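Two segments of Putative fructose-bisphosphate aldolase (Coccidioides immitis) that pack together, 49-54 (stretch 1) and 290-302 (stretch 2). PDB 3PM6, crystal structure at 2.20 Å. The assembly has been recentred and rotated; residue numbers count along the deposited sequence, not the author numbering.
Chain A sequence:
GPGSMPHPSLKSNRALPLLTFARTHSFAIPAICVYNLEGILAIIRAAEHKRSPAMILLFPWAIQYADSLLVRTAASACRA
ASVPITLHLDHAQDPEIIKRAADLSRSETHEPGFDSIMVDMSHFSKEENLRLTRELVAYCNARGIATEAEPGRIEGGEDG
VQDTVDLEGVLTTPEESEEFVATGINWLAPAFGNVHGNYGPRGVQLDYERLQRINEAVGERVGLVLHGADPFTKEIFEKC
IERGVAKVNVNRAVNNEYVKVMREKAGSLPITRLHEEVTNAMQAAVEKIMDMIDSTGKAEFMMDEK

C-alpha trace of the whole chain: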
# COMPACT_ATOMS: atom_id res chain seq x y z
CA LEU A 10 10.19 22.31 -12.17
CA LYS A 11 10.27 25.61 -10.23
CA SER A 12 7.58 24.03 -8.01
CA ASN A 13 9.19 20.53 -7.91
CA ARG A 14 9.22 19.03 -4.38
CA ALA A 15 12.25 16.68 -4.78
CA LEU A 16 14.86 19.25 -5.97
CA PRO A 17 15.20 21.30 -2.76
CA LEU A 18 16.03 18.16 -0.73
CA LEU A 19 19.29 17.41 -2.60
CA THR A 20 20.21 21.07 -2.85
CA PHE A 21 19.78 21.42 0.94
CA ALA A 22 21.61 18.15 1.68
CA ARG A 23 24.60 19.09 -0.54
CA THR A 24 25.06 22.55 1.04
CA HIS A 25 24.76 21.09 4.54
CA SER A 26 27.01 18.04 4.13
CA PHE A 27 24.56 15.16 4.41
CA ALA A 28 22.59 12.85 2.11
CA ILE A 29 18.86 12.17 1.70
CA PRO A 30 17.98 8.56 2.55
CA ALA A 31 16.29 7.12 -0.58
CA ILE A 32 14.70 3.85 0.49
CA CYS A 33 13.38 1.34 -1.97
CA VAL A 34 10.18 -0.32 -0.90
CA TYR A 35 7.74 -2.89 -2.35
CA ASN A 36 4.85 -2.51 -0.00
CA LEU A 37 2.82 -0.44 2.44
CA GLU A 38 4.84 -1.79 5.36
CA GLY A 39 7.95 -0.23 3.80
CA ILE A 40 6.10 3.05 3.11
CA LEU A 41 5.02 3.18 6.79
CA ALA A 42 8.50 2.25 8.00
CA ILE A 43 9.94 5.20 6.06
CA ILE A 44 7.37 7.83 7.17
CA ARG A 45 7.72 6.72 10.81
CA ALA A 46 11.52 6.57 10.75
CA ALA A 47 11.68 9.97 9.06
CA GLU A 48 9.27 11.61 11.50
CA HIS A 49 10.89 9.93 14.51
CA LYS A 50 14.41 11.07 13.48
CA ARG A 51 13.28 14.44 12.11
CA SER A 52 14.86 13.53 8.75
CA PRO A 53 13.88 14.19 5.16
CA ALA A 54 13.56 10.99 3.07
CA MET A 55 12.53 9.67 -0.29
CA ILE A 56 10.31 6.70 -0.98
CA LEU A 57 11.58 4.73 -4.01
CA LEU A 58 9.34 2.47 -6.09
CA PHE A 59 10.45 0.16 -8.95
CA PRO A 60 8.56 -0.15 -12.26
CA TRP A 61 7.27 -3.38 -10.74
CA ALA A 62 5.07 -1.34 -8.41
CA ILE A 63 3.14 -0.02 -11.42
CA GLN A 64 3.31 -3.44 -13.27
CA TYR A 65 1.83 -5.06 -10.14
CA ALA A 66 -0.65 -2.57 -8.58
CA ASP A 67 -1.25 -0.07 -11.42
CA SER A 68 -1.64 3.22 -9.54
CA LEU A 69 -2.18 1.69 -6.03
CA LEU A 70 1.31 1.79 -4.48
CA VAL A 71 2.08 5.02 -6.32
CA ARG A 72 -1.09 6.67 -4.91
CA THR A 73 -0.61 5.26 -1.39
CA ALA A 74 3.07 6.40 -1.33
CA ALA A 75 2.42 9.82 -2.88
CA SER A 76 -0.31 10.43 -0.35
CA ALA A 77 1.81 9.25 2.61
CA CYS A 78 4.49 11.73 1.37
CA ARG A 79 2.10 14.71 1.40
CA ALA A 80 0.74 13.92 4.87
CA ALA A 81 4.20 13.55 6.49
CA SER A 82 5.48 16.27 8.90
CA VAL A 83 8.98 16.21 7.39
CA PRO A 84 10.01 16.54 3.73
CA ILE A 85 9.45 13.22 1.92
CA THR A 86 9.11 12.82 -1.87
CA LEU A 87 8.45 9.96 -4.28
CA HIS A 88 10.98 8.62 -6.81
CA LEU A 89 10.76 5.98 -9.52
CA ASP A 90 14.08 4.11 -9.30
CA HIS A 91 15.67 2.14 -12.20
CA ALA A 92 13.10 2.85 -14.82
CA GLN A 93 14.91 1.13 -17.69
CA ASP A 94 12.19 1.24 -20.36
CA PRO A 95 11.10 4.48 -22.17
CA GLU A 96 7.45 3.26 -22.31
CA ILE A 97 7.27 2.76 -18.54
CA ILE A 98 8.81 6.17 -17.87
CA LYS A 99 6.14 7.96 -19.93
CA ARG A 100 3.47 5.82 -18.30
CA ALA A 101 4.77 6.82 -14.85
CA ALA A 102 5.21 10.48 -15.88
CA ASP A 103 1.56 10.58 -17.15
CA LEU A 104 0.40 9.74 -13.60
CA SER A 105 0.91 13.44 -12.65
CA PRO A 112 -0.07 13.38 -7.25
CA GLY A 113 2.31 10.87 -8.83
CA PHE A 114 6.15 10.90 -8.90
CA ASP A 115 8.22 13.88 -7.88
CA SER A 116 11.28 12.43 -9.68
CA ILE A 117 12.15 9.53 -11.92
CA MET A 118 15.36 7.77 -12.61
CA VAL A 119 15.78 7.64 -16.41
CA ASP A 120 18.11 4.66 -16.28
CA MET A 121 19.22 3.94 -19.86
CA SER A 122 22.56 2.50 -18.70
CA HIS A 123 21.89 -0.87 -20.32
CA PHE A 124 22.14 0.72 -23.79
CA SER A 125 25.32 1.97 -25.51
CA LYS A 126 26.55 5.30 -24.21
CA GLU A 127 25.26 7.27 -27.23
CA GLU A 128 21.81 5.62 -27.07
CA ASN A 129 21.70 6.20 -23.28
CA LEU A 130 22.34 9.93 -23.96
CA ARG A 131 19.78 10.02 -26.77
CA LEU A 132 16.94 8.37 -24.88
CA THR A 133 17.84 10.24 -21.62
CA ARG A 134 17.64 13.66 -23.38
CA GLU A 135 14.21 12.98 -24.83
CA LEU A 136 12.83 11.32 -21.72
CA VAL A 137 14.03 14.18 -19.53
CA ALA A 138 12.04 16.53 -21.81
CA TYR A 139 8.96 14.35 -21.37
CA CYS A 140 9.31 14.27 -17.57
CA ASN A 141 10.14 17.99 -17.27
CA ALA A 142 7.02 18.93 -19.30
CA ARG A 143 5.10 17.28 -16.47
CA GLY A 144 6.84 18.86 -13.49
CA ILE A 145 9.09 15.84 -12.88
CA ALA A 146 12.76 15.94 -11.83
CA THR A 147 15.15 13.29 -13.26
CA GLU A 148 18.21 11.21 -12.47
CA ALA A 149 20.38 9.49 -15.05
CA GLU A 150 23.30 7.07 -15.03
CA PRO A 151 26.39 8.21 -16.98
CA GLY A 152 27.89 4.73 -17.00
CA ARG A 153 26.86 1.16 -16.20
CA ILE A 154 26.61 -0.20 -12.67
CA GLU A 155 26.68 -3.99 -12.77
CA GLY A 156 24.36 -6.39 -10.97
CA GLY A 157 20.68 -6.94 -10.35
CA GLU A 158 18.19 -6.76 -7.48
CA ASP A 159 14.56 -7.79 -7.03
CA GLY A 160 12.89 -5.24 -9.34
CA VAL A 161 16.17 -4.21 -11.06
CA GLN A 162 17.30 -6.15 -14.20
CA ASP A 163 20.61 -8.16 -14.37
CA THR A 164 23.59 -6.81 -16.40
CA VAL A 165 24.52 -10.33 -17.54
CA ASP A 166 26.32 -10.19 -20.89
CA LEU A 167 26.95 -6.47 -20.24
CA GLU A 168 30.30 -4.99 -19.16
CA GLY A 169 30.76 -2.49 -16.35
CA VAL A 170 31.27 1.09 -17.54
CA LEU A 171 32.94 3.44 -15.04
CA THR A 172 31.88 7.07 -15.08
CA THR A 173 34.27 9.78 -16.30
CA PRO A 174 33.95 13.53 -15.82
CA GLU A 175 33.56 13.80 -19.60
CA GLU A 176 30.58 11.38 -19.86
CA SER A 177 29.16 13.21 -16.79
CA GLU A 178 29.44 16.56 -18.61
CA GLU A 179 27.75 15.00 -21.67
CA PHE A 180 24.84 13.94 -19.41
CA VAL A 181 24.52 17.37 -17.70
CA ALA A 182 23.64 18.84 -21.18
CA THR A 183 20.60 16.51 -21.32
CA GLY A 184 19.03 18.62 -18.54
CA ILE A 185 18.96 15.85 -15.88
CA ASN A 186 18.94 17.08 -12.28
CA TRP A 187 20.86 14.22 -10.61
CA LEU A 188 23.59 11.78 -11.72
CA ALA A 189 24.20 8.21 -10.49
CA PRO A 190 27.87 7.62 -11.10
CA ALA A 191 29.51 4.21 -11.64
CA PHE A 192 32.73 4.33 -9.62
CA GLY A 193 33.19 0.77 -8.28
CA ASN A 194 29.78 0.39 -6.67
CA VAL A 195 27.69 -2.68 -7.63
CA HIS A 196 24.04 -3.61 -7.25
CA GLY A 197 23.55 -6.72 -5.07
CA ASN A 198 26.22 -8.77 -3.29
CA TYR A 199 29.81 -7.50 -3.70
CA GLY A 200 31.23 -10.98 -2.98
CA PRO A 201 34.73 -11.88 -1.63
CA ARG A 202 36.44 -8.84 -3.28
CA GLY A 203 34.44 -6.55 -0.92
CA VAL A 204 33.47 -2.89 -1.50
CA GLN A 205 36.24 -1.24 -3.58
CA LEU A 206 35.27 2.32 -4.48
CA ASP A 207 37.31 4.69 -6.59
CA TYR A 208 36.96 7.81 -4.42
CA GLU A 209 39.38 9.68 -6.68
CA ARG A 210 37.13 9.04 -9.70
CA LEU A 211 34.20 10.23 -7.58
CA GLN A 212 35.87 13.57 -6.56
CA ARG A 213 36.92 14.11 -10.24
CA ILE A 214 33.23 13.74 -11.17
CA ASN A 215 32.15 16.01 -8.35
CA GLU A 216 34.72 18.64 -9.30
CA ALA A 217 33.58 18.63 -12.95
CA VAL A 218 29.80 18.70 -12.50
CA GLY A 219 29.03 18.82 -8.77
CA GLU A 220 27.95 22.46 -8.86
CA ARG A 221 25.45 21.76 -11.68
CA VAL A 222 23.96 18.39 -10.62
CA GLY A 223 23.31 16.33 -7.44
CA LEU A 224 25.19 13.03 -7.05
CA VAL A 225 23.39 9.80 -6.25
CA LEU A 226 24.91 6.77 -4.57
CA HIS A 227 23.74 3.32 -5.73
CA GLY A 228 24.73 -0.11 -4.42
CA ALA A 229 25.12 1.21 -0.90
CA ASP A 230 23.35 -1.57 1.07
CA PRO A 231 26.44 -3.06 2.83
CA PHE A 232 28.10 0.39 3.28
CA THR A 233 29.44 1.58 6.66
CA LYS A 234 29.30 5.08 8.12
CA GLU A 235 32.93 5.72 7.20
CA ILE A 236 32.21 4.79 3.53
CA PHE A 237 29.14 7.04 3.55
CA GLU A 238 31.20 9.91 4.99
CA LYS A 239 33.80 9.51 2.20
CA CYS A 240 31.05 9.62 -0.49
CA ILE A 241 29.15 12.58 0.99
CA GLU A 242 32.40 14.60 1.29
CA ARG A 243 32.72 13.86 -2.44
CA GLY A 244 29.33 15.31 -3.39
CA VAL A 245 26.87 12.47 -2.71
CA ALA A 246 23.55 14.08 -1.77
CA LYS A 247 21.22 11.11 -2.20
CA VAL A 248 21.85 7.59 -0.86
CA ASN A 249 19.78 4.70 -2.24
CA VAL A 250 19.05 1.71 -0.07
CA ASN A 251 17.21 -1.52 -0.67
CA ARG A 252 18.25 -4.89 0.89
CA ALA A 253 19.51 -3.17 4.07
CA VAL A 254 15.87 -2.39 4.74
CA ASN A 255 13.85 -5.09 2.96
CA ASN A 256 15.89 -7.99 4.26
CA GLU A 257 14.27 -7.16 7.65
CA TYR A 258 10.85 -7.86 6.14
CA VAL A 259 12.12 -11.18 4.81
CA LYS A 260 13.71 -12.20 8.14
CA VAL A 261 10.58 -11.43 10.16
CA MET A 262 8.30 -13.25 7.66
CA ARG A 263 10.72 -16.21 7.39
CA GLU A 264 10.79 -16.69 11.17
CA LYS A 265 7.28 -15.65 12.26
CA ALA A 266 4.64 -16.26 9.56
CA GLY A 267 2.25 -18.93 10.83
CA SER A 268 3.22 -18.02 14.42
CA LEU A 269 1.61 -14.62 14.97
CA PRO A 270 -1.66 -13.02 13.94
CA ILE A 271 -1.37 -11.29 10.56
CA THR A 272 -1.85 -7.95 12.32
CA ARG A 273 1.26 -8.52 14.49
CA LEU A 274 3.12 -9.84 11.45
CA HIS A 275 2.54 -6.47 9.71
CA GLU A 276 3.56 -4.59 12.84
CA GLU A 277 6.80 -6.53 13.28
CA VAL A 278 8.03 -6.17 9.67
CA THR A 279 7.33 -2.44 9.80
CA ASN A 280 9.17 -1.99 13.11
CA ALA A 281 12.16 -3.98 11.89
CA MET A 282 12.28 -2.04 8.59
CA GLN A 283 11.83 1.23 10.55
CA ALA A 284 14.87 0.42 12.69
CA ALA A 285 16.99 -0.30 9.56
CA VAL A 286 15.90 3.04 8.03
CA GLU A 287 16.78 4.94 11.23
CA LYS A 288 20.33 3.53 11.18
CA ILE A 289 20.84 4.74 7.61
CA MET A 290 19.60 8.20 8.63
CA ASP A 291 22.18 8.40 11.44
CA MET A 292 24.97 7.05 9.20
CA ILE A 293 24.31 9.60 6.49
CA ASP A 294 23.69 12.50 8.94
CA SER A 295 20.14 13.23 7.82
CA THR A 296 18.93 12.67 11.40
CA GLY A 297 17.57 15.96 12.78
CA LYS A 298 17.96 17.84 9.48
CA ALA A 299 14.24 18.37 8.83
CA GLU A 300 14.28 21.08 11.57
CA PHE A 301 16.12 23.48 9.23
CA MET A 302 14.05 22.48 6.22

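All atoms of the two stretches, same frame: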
# COMPACT_ATOMS: atom_id res chain seq x y z
N HIS A 49 10.21 10.18 13.24
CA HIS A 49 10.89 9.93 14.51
C HIS A 49 12.25 10.66 14.57
O HIS A 49 12.54 11.35 15.55
CB HIS A 49 11.02 8.43 14.80
CG HIS A 49 11.58 8.12 16.16
ND1 HIS A 49 12.44 7.06 16.40
CD2 HIS A 49 11.40 8.73 17.36
CE1 HIS A 49 12.79 7.06 17.67
NE2 HIS A 49 12.17 8.05 18.28
N LYS A 50 13.05 10.54 13.50
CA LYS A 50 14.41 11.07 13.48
C LYS A 50 14.49 12.51 12.98
O LYS A 50 15.58 13.08 12.84
CB LYS A 50 15.30 10.18 12.59
CG LYS A 50 15.39 8.73 13.04
CD LYS A 50 16.10 8.63 14.39
CE LYS A 50 17.58 8.58 14.20
NZ LYS A 50 18.21 7.86 15.32
N ARG A 51 13.33 13.09 12.67
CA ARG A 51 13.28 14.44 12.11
C ARG A 51 14.21 14.52 10.90
O ARG A 51 15.10 15.36 10.83
CB ARG A 51 13.68 15.48 13.18
N SER A 52 14.00 13.62 9.94
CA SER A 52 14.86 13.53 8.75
C SER A 52 13.96 13.60 7.53
O SER A 52 12.88 12.99 7.53
CB SER A 52 15.62 12.20 8.71
OG SER A 52 16.24 11.98 7.44
N PRO A 53 14.41 14.32 6.50
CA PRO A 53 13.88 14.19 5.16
C PRO A 53 14.11 12.76 4.68
O PRO A 53 14.90 12.03 5.29
CB PRO A 53 14.78 15.13 4.37
CG PRO A 53 16.11 15.05 5.10
CD PRO A 53 15.63 15.15 6.51
N ALA A 54 13.41 12.34 3.63
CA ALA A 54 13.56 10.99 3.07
C ALA A 54 12.97 10.96 1.70
O ALA A 54 12.31 11.89 1.30
CB ALA A 54 12.86 9.90 3.96
N MET A 290 19.73 6.75 8.39
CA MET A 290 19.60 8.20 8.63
C MET A 290 20.74 8.76 9.50
O MET A 290 21.33 9.81 9.21
CB MET A 290 18.22 8.49 9.25
CG MET A 290 17.06 8.37 8.25
SD MET A 290 15.40 8.36 8.97
CE MET A 290 14.40 8.61 7.44
N ASP A 291 21.05 8.03 10.58
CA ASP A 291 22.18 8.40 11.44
C ASP A 291 23.51 8.35 10.67
O ASP A 291 24.29 9.30 10.70
CB ASP A 291 22.22 7.46 12.66
CG ASP A 291 21.12 7.77 13.66
OD1 ASP A 291 20.62 8.91 13.65
OD2 ASP A 291 20.78 6.89 14.48
N MET A 292 23.73 7.26 9.94
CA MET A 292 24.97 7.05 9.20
C MET A 292 25.19 8.17 8.19
O MET A 292 26.30 8.65 8.02
CB MET A 292 24.97 5.71 8.46
CG MET A 292 25.03 4.47 9.37
SD MET A 292 25.58 2.99 8.46
CE MET A 292 25.83 1.94 9.87
N ILE A 293 24.12 8.60 7.54
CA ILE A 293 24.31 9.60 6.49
C ILE A 293 24.02 11.03 6.96
O ILE A 293 23.93 11.96 6.15
CB ILE A 293 23.54 9.23 5.20
CG1 ILE A 293 22.04 9.43 5.37
CG2 ILE A 293 23.93 7.79 4.74
CD1 ILE A 293 21.22 8.96 4.13
N ASP A 294 23.87 11.19 8.28
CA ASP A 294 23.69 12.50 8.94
C ASP A 294 22.45 13.26 8.51
O ASP A 294 22.46 14.47 8.51
CB ASP A 294 24.93 13.41 8.73
CG ASP A 294 26.22 12.73 9.13
OD1 ASP A 294 26.28 12.08 10.20
OD2 ASP A 294 27.18 12.82 8.33
N SER A 295 21.38 12.56 8.14
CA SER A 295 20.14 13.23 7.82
C SER A 295 19.29 13.38 9.09
O SER A 295 18.34 14.16 9.14
CB SER A 295 19.38 12.47 6.73
OG SER A 295 18.86 11.24 7.23
N THR A 296 19.66 12.63 10.13
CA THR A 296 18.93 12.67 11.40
C THR A 296 18.89 14.13 11.88
O THR A 296 19.92 14.82 11.88
CB THR A 296 19.60 11.73 12.42
OG1 THR A 296 19.35 10.37 12.01
CG2 THR A 296 19.09 11.99 13.87
N GLY A 297 17.70 14.61 12.24
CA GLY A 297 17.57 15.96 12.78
C GLY A 297 17.54 17.07 11.75
O GLY A 297 17.21 18.21 12.08
N LYS A 298 17.85 16.78 10.48
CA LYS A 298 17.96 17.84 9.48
C LYS A 298 16.65 18.49 9.00
O LYS A 298 16.68 19.58 8.40
CB LYS A 298 18.82 17.40 8.30
CG LYS A 298 20.27 17.00 8.67
CD LYS A 298 21.20 18.25 8.86
CE LYS A 298 22.68 17.83 8.89
NZ LYS A 298 23.03 16.93 10.06
N ALA A 299 15.52 17.83 9.25
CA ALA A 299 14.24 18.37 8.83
C ALA A 299 13.91 19.66 9.58
O ALA A 299 13.15 20.49 9.06
CB ALA A 299 13.11 17.33 9.00
N GLU A 300 14.49 19.85 10.77
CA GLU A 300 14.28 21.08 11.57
C GLU A 300 14.64 22.37 10.82
O GLU A 300 14.00 23.40 11.02
CB GLU A 300 15.07 21.02 12.90
N PHE A 301 15.67 22.30 9.97
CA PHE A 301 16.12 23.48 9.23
C PHE A 301 15.63 23.47 7.79
O PHE A 301 16.00 24.32 6.98
CB PHE A 301 17.65 23.62 9.31
N MET A 302 14.79 22.49 7.47
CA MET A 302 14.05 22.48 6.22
C MET A 302 12.61 22.84 6.53
O MET A 302 12.01 23.65 5.84
CB MET A 302 14.13 21.09 5.58
CG MET A 302 15.56 20.58 5.44
SD MET A 302 15.69 18.84 4.99
CE MET A 302 15.42 18.99 3.21

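What is unusual here is that the two segments are joined through main-chain atoms at a turn, with neither stretch pairing as a strand: consecutive carbonyls of the first stretch, those of Lys50 and Arg51, accept hydrogen bonds from amides at and just beyond the turn in the second. Gly297 N donates to Lys50 O at 2.7 Å, and Ala299 N donates to Arg51 O at 3.0 Å along a nearly straight path. Lys298 N also lies 3.1 Å from Arg51 O, but its angle is poor; its hydrogen bond goes instead to Ser295 O, 3.0 Å away, within the type II turn from Ser295 to Lys298.

Both backbones take positive phi near the contact. Arg51 adopts positive phi in a Schellman motif as its helix ends, while Gly297 occupies the turn position where positive phi favours glycine. The Arg51 side chain is not modelled beyond CB, so nothing can be said of its outer atoms; its carbonyl makes the bond described above.

Lys50 points toward the second stretch, and its long, flexible chain lets NZ reach Asp291 in a salt bridge, 2.9 Å from OD2, with a weak bond to OD1 at 3.1 Å. Thr296 OG1 donates to that same Asp291 OD1 at 2.5 Å, so the carboxylate serves a partner from each stretch.

Deeper in, small serines allow close approach: Ser52 OG and Ser295 OG lie 2.7 Å apart. Ser52 OG donates to Pro53 O at 2.5 Å, giving this buried hydroxyl a local acceptor.

Apolar groups fill the remaining space. The compact ring of Pro53 packs its CD against Ala299 CB at 4.2 Å and its CG against Met302 SD at 3.8 Å. The extended, unbranched Met290 side chain brings CE within 4.0 Å of Ala54 CB, where a methyl group meets a methyl group away from solvent.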